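Local atomic coordinates of probable starch synthase 4, chloroplastic/amyloplastic (Arabidopsis thaliana, PDB entry 6GNE), a protein that is probably a plastid glycosyltransferase of the GT-B fold, whose two Rossmann-like domains here hold adenosine-5'-diphosphate and glycan ligands. Residues P154-L159 with D166-C171; S8-V13 with P139-C144. All blocks are in the same frame, centred on the assembly; numbering follows the deposited sequence.

Contact 1: P154-L159 with D166-C171. With GLC (alpha-D-glucopyranose), chain D.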
ATOM      1  N   PRO A 154     -13.170  17.424  -6.103  1.00 48.29           N
ATOM      2  CA  PRO A 154     -13.853  18.466  -6.887  1.00 51.13           C
ATOM      3  C   PRO A 154     -15.295  18.105  -7.275  1.00 52.51           C
ATOM      4  O   PRO A 154     -16.156  18.997  -7.255  1.00 55.44           O
ATOM      5  CB  PRO A 154     -12.979  18.619  -8.137  1.00 51.68           C
ATOM      6  CG  PRO A 154     -12.206  17.330  -8.223  1.00 49.43           C
ATOM      7  CD  PRO A 154     -11.990  16.896  -6.812  1.00 47.23           C
ATOM      8  N   LEU A 155     -15.559  16.838  -7.603  1.00 51.30           N
ATOM      9  CA  LEU A 155     -16.923  16.368  -7.850  1.00 52.40           C
ATOM     10  C   LEU A 155     -17.867  16.670  -6.690  1.00 53.54           C
ATOM     11  O   LEU A 155     -18.954  17.257  -6.897  1.00 55.69           O
ATOM     12  CB  LEU A 155     -16.952  14.876  -8.187  1.00 51.14           C
ATOM     13  CG  LEU A 155     -16.511  14.531  -9.625  1.00 51.61           C
ATOM     14  CD1 LEU A 155     -16.282  13.043  -9.822  1.00 50.38           C
ATOM     15  CD2 LEU A 155     -17.527  15.016 -10.637  1.00 54.45           C
ATOM     16  N   TYR A 156     -17.436  16.330  -5.475  1.00 52.43           N
ATOM     17  CA  TYR A 156     -18.264  16.554  -4.286  1.00 53.92           C
ATOM     18  C   TYR A 156     -18.666  18.018  -4.143  1.00 56.58           C
ATOM     19  O   TYR A 156     -19.843  18.312  -3.974  1.00 57.65           O
ATOM     20  CB  TYR A 156     -17.552  16.088  -3.015  1.00 52.67           C
ATOM     21  CG  TYR A 156     -18.390  16.246  -1.765  1.00 53.76           C
ATOM     22  CD1 TYR A 156     -19.455  15.404  -1.521  1.00 54.88           C
ATOM     23  CD2 TYR A 156     -18.119  17.241  -0.832  1.00 55.02           C
ATOM     24  CE1 TYR A 156     -20.220  15.535  -0.366  1.00 56.22           C
ATOM     25  CE2 TYR A 156     -18.868  17.381   0.328  1.00 55.76           C
ATOM     26  CZ  TYR A 156     -19.915  16.528   0.557  1.00 56.75           C
ATOM     27  OH  TYR A 156     -20.679  16.661   1.690  1.00 59.38           O
ATOM     28  N   TRP A 157     -17.684  18.918  -4.233  1.00 57.70           N
ATOM     29  CA  TRP A 157     -17.928  20.341  -4.011  1.00 60.84           C
ATOM     30  C   TRP A 157     -18.687  21.005  -5.165  1.00 63.93           C
ATOM     31  O   TRP A 157     -19.567  21.818  -4.931  1.00 65.31           O
ATOM     32  CB  TRP A 157     -16.616  21.080  -3.692  1.00 60.40           C
ATOM     33  CG  TRP A 157     -16.056  20.647  -2.374  1.00 58.47           C
ATOM     34  CD1 TRP A 157     -14.876  20.042  -2.164  1.00 56.75           C
ATOM     35  CD2 TRP A 157     -16.684  20.756  -1.083  1.00 59.70           C
ATOM     36  NE1 TRP A 157     -14.714  19.754  -0.824  1.00 56.26           N
ATOM     37  CE2 TRP A 157     -15.819  20.175  -0.144  1.00 57.70           C
ATOM     38  CE3 TRP A 157     -17.897  21.308  -0.633  1.00 63.03           C
ATOM     39  CZ2 TRP A 157     -16.109  20.121   1.227  1.00 58.36           C
ATOM     40  CZ3 TRP A 157     -18.196  21.253   0.733  1.00 63.34           C
ATOM     41  CH2 TRP A 157     -17.292  20.668   1.645  1.00 60.90           C
ATOM     42  N   ASP A 158     -18.368  20.630  -6.397  1.00 65.59           N
ATOM     43  CA  ASP A 158     -18.984  21.245  -7.567  1.00 69.86           C
ATOM     44  C   ASP A 158     -20.368  20.684  -7.890  1.00 70.68           C
ATOM     45  O   ASP A 158     -21.245  21.438  -8.276  1.00 72.29           O
ATOM     46  CB  ASP A 158     -18.014  21.183  -8.759  1.00 70.90           C
ATOM     47  CG  ASP A 158     -16.796  22.120  -8.591  1.00 71.58           C
ATOM     48  OD1 ASP A 158     -16.583  22.743  -7.510  1.00 71.34           O
ATOM     49  OD2 ASP A 158     -16.029  22.225  -9.576  1.00 73.97           O
ATOM     50  N   LEU A 159     -20.604  19.396  -7.648  1.00 71.08           N
ATOM     51  CA  LEU A 159     -21.876  18.767  -8.059  1.00 73.01           C
ATOM     52  C   LEU A 159     -22.752  18.084  -6.988  1.00 73.03           C
ATOM     53  O   LEU A 159     -23.924  17.775  -7.282  1.00 74.83           O
ATOM     54  CB  LEU A 159     -21.593  17.776  -9.183  1.00 72.74           C
ATOM     55  CG  LEU A 159     -20.893  18.351 -10.431  1.00 74.76           C
ATOM     56  CD1 LEU A 159     -20.467  17.250 -11.398  1.00 74.30           C
ATOM     57  CD2 LEU A 159     -21.750  19.405 -11.134  1.00 77.67           C
ATOM     58  N   ASP A 166     -24.184  17.621   1.378  1.00 93.08           N
ATOM     59  CA  ASP A 166     -23.264  18.655   1.926  1.00 91.66           C
ATOM     60  C   ASP A 166     -22.876  18.398   3.420  1.00 87.84           C
ATOM     61  O   ASP A 166     -22.341  19.281   4.111  1.00 84.26           O
ATOM     62  CB  ASP A 166     -23.882  20.056   1.743  1.00 95.91           C
ATOM     63  CG  ASP A 166     -25.343  20.141   2.238  1.00100.17           C
ATOM     64  OD1 ASP A 166     -26.271  19.807   1.463  1.00102.91           O
ATOM     65  OD2 ASP A 166     -25.563  20.551   3.400  1.00102.29           O
ATOM     66  N   SER A 167     -23.119  17.168   3.882  1.00 85.01           N
ATOM     67  CA  SER A 167     -22.821  16.730   5.252  1.00 82.52           C
ATOM     68  C   SER A 167     -21.310  16.481   5.533  1.00 77.30           C
ATOM     69  O   SER A 167     -20.856  16.621   6.676  1.00 77.05           O
ATOM     70  CB  SER A 167     -23.630  15.441   5.577  1.00 81.93           C
ATOM     71  OG  SER A 167     -23.251  14.321   4.765  1.00 78.93           O
ATOM     72  N   ALA A 168     -20.550  16.115   4.497  1.00 71.89           N
ATOM     73  CA  ALA A 168     -19.230  15.539   4.675  1.00 67.25           C
ATOM     74  C   ALA A 168     -18.076  16.512   4.514  1.00 65.39           C
ATOM     75  O   ALA A 168     -18.137  17.467   3.767  1.00 65.47           O
ATOM     76  CB  ALA A 168     -19.047  14.380   3.718  1.00 65.95           C
ATOM     77  N   ARG A 169     -17.021  16.234   5.261  1.00 64.20           N
ATOM     78  CA  ARG A 169     -15.669  16.705   4.981  1.00 62.34           C
ATOM     79  C   ARG A 169     -14.949  15.680   4.096  1.00 57.26           C
ATOM     80  O   ARG A 169     -15.165  14.474   4.240  1.00 54.65           O
ATOM     81  CB  ARG A 169     -14.874  16.799   6.272  1.00 64.25           C
ATOM     82  CG  ARG A 169     -14.665  18.167   6.845  1.00 69.27           C
ATOM     83  CD  ARG A 169     -15.890  18.741   7.497  1.00 72.48           C
ATOM     84  NE  ARG A 169     -16.514  19.710   6.615  1.00 76.86           N
ATOM     85  CZ  ARG A 169     -16.089  20.966   6.436  1.00 79.52           C
ATOM     86  NH1 ARG A 169     -14.969  21.401   7.034  1.00 79.54           N
ATOM     87  NH2 ARG A 169     -16.778  21.789   5.629  1.00 79.51           N
ATOM     88  N   ILE A 170     -14.053  16.173   3.241  1.00 54.32           N
ATOM     89  CA  ILE A 170     -13.288  15.325   2.324  1.00 50.26           C
ATOM     90  C   ILE A 170     -11.864  15.151   2.841  1.00 47.74           C
ATOM     91  O   ILE A 170     -11.174  16.128   3.174  1.00 48.11           O
ATOM     92  CB  ILE A 170     -13.278  15.892   0.879  1.00 50.87           C
ATOM     93  CG1 ILE A 170     -14.710  16.211   0.394  1.00 52.48           C
ATOM     94  CG2 ILE A 170     -12.604  14.925  -0.090  1.00 49.14           C
ATOM     95  CD1 ILE A 170     -15.687  15.075   0.552  1.00 52.14           C
ATOM     96  N   CYS A 171     -11.448  13.889   2.945  1.00 45.28           N
ATOM     97  CA  CYS A 171     -10.072  13.535   3.251  1.00 42.98           C
ATOM     98  C   CYS A 171      -9.493  12.863   2.018  1.00 40.82           C
ATOM     99  O   CYS A 171     -10.140  12.026   1.368  1.00 39.52           O
ATOM    100  CB  CYS A 171     -10.009  12.610   4.463  1.00 42.35           C
ATOM    101  SG  CYS A 171      -8.344  12.175   5.061  1.00 42.40           S
TER
HETATM  102  C1  GLC D   1     -16.135  24.394   1.985  1.00 96.09           C
HETATM  103  C2  GLC D   1     -14.723  23.815   2.024  1.00 92.02           C
HETATM  104  C3  GLC D   1     -13.904  24.316   0.832  1.00 96.67           C
HETATM  105  C4  GLC D   1     -14.659  24.135  -0.473  1.00 99.71           C
HETATM  106  C5  GLC D   1     -16.067  24.713  -0.424  1.00102.76           C
HETATM  107  C6  GLC D   1     -16.830  24.452  -1.731  1.00103.09           C
HETATM  108  O1  GLC D   1     -16.073  25.802   2.285  1.00 92.76           O
HETATM  109  O2  GLC D   1     -14.120  24.206   3.262  1.00 79.31           O
HETATM  110  O3  GLC D   1     -12.663  23.624   0.708  1.00 98.47           O
HETATM  111  O4  GLC D   1     -13.961  24.854  -1.467  1.00102.13           O
HETATM  112  O5  GLC D   1     -16.754  24.154   0.706  1.00 99.67           O
HETATM  113  O6  GLC D   1     -17.102  25.668  -2.448  1.00103.21           O
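The phenol oxygen of Y156 accepts the backbone N-H of A168, with 2.9 Å from A168 N to Y156 OH and an angle of 152° at the hydrogen, and so ties helix 152-160 to the loop that leads into strand 169-174 in the N-terminal domain of this GT-B protein. Helical segment 154-159 and strand segment 169-171 run nearly antiparallel, at 160°, as in the helix-to-strand return of a beta-alpha-beta crossover. CG of Y156 stands anti to the backbone N (chi1 -178°), and the ring extends from there toward the loop. I170 CD1 lies over one face of the Y156 ring, shifted toward the rim, at 3.5 Å from Y156 CD2, while A168 CB packs against the phenol end. I170 CG1 also meets W157 NE1, at 3.7 Å. The indole is sandwiched: Y156 CD2 sits beneath its centre, and the glucose covers the opposite face. W157 belongs to a glycan pocket with D158, I221, F222 and N224. W157 NE1 makes a weak hydrogen bond to F222 O, and N224 OD1 receives I170 N. Over the six-membered part of the indole, the glucose ring oxygen O5 comes to 3.2 Å from W157 CZ3.

Contact 2: S8-V13 with P139-C144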
ATOM      1  N   SER A   8     -21.734   9.864  19.249  1.00 85.93           N
ATOM      2  CA  SER A   8     -20.273   9.845  19.592  1.00 85.79           C
ATOM      3  C   SER A   8     -19.337   9.306  18.471  1.00 81.71           C
ATOM      4  O   SER A   8     -18.107   9.524  18.520  1.00 81.25           O
ATOM      5  CB  SER A   8     -20.059   9.028  20.880  1.00 88.22           C
ATOM      6  OG  SER A   8     -20.203   7.630  20.636  1.00 87.47           O
ATOM      7  N   GLY A   9     -19.906   8.575  17.507  1.00 78.85           N
ATOM      8  CA  GLY A   9     -19.146   7.987  16.392  1.00 72.87           C
ATOM      9  C   GLY A   9     -19.492   8.615  15.045  1.00 68.85           C
ATOM     10  O   GLY A   9     -20.643   8.927  14.759  1.00 68.57           O
ATOM     11  N   LEU A  10     -18.457   8.820  14.234  1.00 63.68           N
ATOM     12  CA  LEU A  10     -18.604   9.321  12.869  1.00 60.40           C
ATOM     13  C   LEU A  10     -19.014   8.243  11.882  1.00 55.95           C
ATOM     14  O   LEU A  10     -18.761   7.066  12.092  1.00 54.13           O
ATOM     15  CB  LEU A  10     -17.301   9.947  12.392  1.00 59.01           C
ATOM     16  CG  LEU A  10     -16.779  11.076  13.286  1.00 60.39           C
ATOM     17  CD1 LEU A  10     -15.395  11.479  12.830  1.00 59.20           C
ATOM     18  CD2 LEU A  10     -17.730  12.259  13.323  1.00 61.74           C
ATOM     19  N   TYR A  11     -19.652   8.688  10.799  1.00 53.22           N
ATOM     20  CA  TYR A  11     -19.970   7.863   9.652  1.00 50.54           C
ATOM     21  C   TYR A  11     -18.940   8.222   8.562  1.00 47.84           C
ATOM     22  O   TYR A  11     -18.931   9.341   8.025  1.00 47.07           O
ATOM     23  CB  TYR A  11     -21.414   8.100   9.207  1.00 52.04           C
ATOM     24  CG  TYR A  11     -21.862   7.397   7.918  1.00 51.68           C
ATOM     25  CD1 TYR A  11     -21.182   6.284   7.396  1.00 50.05           C
ATOM     26  CD2 TYR A  11     -22.998   7.839   7.239  1.00 53.12           C
ATOM     27  CE1 TYR A  11     -21.623   5.654   6.237  1.00 50.19           C
ATOM     28  CE2 TYR A  11     -23.429   7.234   6.074  1.00 52.72           C
ATOM     29  CZ  TYR A  11     -22.753   6.139   5.584  1.00 51.57           C
ATOM     30  OH  TYR A  11     -23.176   5.554   4.432  1.00 51.08           O
ATOM     31  N   VAL A  12     -18.076   7.251   8.268  1.00 45.05           N
ATOM     32  CA  VAL A  12     -16.913   7.428   7.404  1.00 42.53           C
ATOM     33  C   VAL A  12     -17.025   6.508   6.193  1.00 40.72           C
ATOM     34  O   VAL A  12     -17.091   5.285   6.345  1.00 39.87           O
ATOM     35  CB  VAL A  12     -15.640   7.047   8.178  1.00 41.87           C
ATOM     36  CG1 VAL A  12     -14.402   7.319   7.345  1.00 40.90           C
ATOM     37  CG2 VAL A  12     -15.596   7.770   9.520  1.00 43.15           C
ATOM     38  N   VAL A  13     -17.030   7.095   5.002  1.00 40.05           N
ATOM     39  CA  VAL A  13     -16.994   6.316   3.761  1.00 39.73           C
ATOM     40  C   VAL A  13     -15.624   6.418   3.067  1.00 37.87           C
ATOM     41  O   VAL A  13     -15.099   7.507   2.892  1.00 38.08           O
ATOM     42  CB  VAL A  13     -18.111   6.732   2.797  1.00 41.10           C
ATOM     43  CG1 VAL A  13     -18.098   5.872   1.536  1.00 40.63           C
ATOM     44  CG2 VAL A  13     -19.452   6.550   3.478  1.00 43.25           C
ATOM     45  N   PRO A 139     -22.774  10.916   5.101  1.00 59.54           N
ATOM     46  CA  PRO A 139     -21.527  10.716   5.837  1.00 56.61           C
ATOM     47  C   PRO A 139     -20.922  12.015   6.371  1.00 54.80           C
ATOM     48  O   PRO A 139     -21.038  13.065   5.753  1.00 55.29           O
ATOM     49  CB  PRO A 139     -20.597  10.050   4.801  1.00 55.04           C
ATOM     50  CG  PRO A 139     -21.150  10.463   3.487  1.00 56.33           C
ATOM     51  CD  PRO A 139     -22.628  10.569   3.670  1.00 58.63           C
ATOM     52  N   ASP A 140     -20.288  11.896   7.524  1.00 52.42           N
ATOM     53  CA  ASP A 140     -19.524  12.964   8.116  1.00 51.31           C
ATOM     54  C   ASP A 140     -18.191  13.145   7.399  1.00 49.08           C
ATOM     55  O   ASP A 140     -17.721  14.274   7.285  1.00 48.22           O
ATOM     56  CB  ASP A 140     -19.234  12.657   9.586  1.00 51.58           C
ATOM     57  CG  ASP A 140     -20.503  12.451  10.422  1.00 53.90           C
ATOM     58  OD1 ASP A 140     -21.325  13.390  10.561  1.00 55.49           O
ATOM     59  OD2 ASP A 140     -20.646  11.333  10.964  1.00 54.05           O
ATOM     60  N   ILE A 141     -17.571  12.019   6.975  1.00 46.81           N
ATOM     61  CA  ILE A 141     -16.251  11.981   6.299  1.00 43.78           C
ATOM     62  C   ILE A 141     -16.351  11.123   5.070  1.00 42.05           C
ATOM     63  O   ILE A 141     -16.859  10.023   5.131  1.00 42.14           O
ATOM     64  CB  ILE A 141     -15.156  11.340   7.176  1.00 42.58           C
ATOM     65  CG1 ILE A 141     -14.896  12.147   8.449  1.00 44.38           C
ATOM     66  CG2 ILE A 141     -13.848  11.151   6.391  1.00 41.12           C
ATOM     67  CD1 ILE A 141     -14.219  13.501   8.255  1.00 45.08           C
ATOM     68  N   ILE A 142     -15.854  11.626   3.954  1.00 41.47           N
ATOM     69  CA  ILE A 142     -15.591  10.818   2.771  1.00 40.44           C
ATOM     70  C   ILE A 142     -14.067  10.880   2.598  1.00 39.40           C
ATOM     71  O   ILE A 142     -13.467  11.982   2.461  1.00 39.39           O
ATOM     72  CB  ILE A 142     -16.370  11.291   1.503  1.00 41.17           C
ATOM     73  CG1 ILE A 142     -17.877  11.126   1.724  1.00 42.92           C
ATOM     74  CG2 ILE A 142     -15.971  10.489   0.271  1.00 39.74           C
ATOM     75  CD1 ILE A 142     -18.739  11.876   0.731  1.00 44.76           C
ATOM     76  N   HIS A 143     -13.447   9.694   2.632  1.00 37.94           N
ATOM     77  CA  HIS A 143     -12.004   9.562   2.547  1.00 36.84           C
ATOM     78  C   HIS A 143     -11.665   8.901   1.222  1.00 36.12           C
ATOM     79  O   HIS A 143     -12.004   7.762   1.017  1.00 36.01           O
ATOM     80  CB  HIS A 143     -11.522   8.749   3.744  1.00 36.11           C
ATOM     81  CG  HIS A 143     -10.048   8.794   3.966  1.00 35.42           C
ATOM     82  ND1 HIS A 143      -9.483   8.505   5.182  1.00 35.62           N
ATOM     83  CD2 HIS A 143      -9.019   9.109   3.140  1.00 35.29           C
ATOM     84  CE1 HIS A 143      -8.165   8.600   5.091  1.00 34.70           C
ATOM     85  NE2 HIS A 143      -7.860   8.974   3.862  1.00 34.22           N
ATOM     86  N   CYS A 144     -11.002   9.607   0.319  1.00 37.36           N
ATOM     87  CA  CYS A 144     -10.610   9.016  -0.954  1.00 38.14           C
ATOM     88  C   CYS A 144      -9.088   8.755  -1.057  1.00 37.45           C
ATOM     89  O   CYS A 144      -8.302   9.335  -0.314  1.00 38.03           O
ATOM     90  CB  CYS A 144     -11.154   9.859  -2.109  1.00 40.44           C
ATOM     91  SG  CYS A 144     -10.617  11.587  -2.191  1.00 43.24           S
TER
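Three nearly straight backbone hydrogen bonds, a weak fourth and a bond from Y11 N to the D140 carboxylate join Y11-V13 to D140-H143, pairing two parallel strands of the central sheet in the N-terminal Rossmann-like domain of the GT-B fold. The side-chain bond comes first along the chain: Y11 N donates to D140 OD2 at 2.8 Å, with 170° at the hydrogen, using the carboxylate lone pair that faces away from the other oxygen. D140 OD2 also comes close to L10 CA. Y11 O takes two donors, I141 N at 3.2 Å and, more weakly, D140 N. The ladder then continues from V13 N to I141 O at 2.9 Å and from H143 N to V13 O at 2.8 Å. V12 CA and I142 CA add C-H...O contacts to I141 O and V13 O.

Around this ladder, V12 and I141 lie side by side on one face of the sheet, where both touch Y494 of helix 484-499. On the other face, V13 CG2 packs obliquely against P139 CB. The Y11 hydroxyl is bonded to E47, and H143 ND1 to Y494 OH. P139 CB also rests over one face of the Y11 ring, 4.2 Å from its centroid and offset toward the rim.

Contact 2 and contact 1 follow one another along the chain, their centres 12 Å apart on the same side of the molecule's centre. Strand 141-145, the second partner of contact 2, is the middle of three neighbouring parallel strands, between 11-15 and 169-174. The chain leaves it through helices 146-150 and 152-160, and contact 1 packs the latter helix against the returning strand 169-174. The two contacts touch directly: S167 OG is probably hydrogen-bonded to P139 O, and C144 N to C171 O. One sheet of the N-terminal domain thus joins the two contacts, and helix 152-160, packed on its strand 169-174, carries W157 of the glycan pocket.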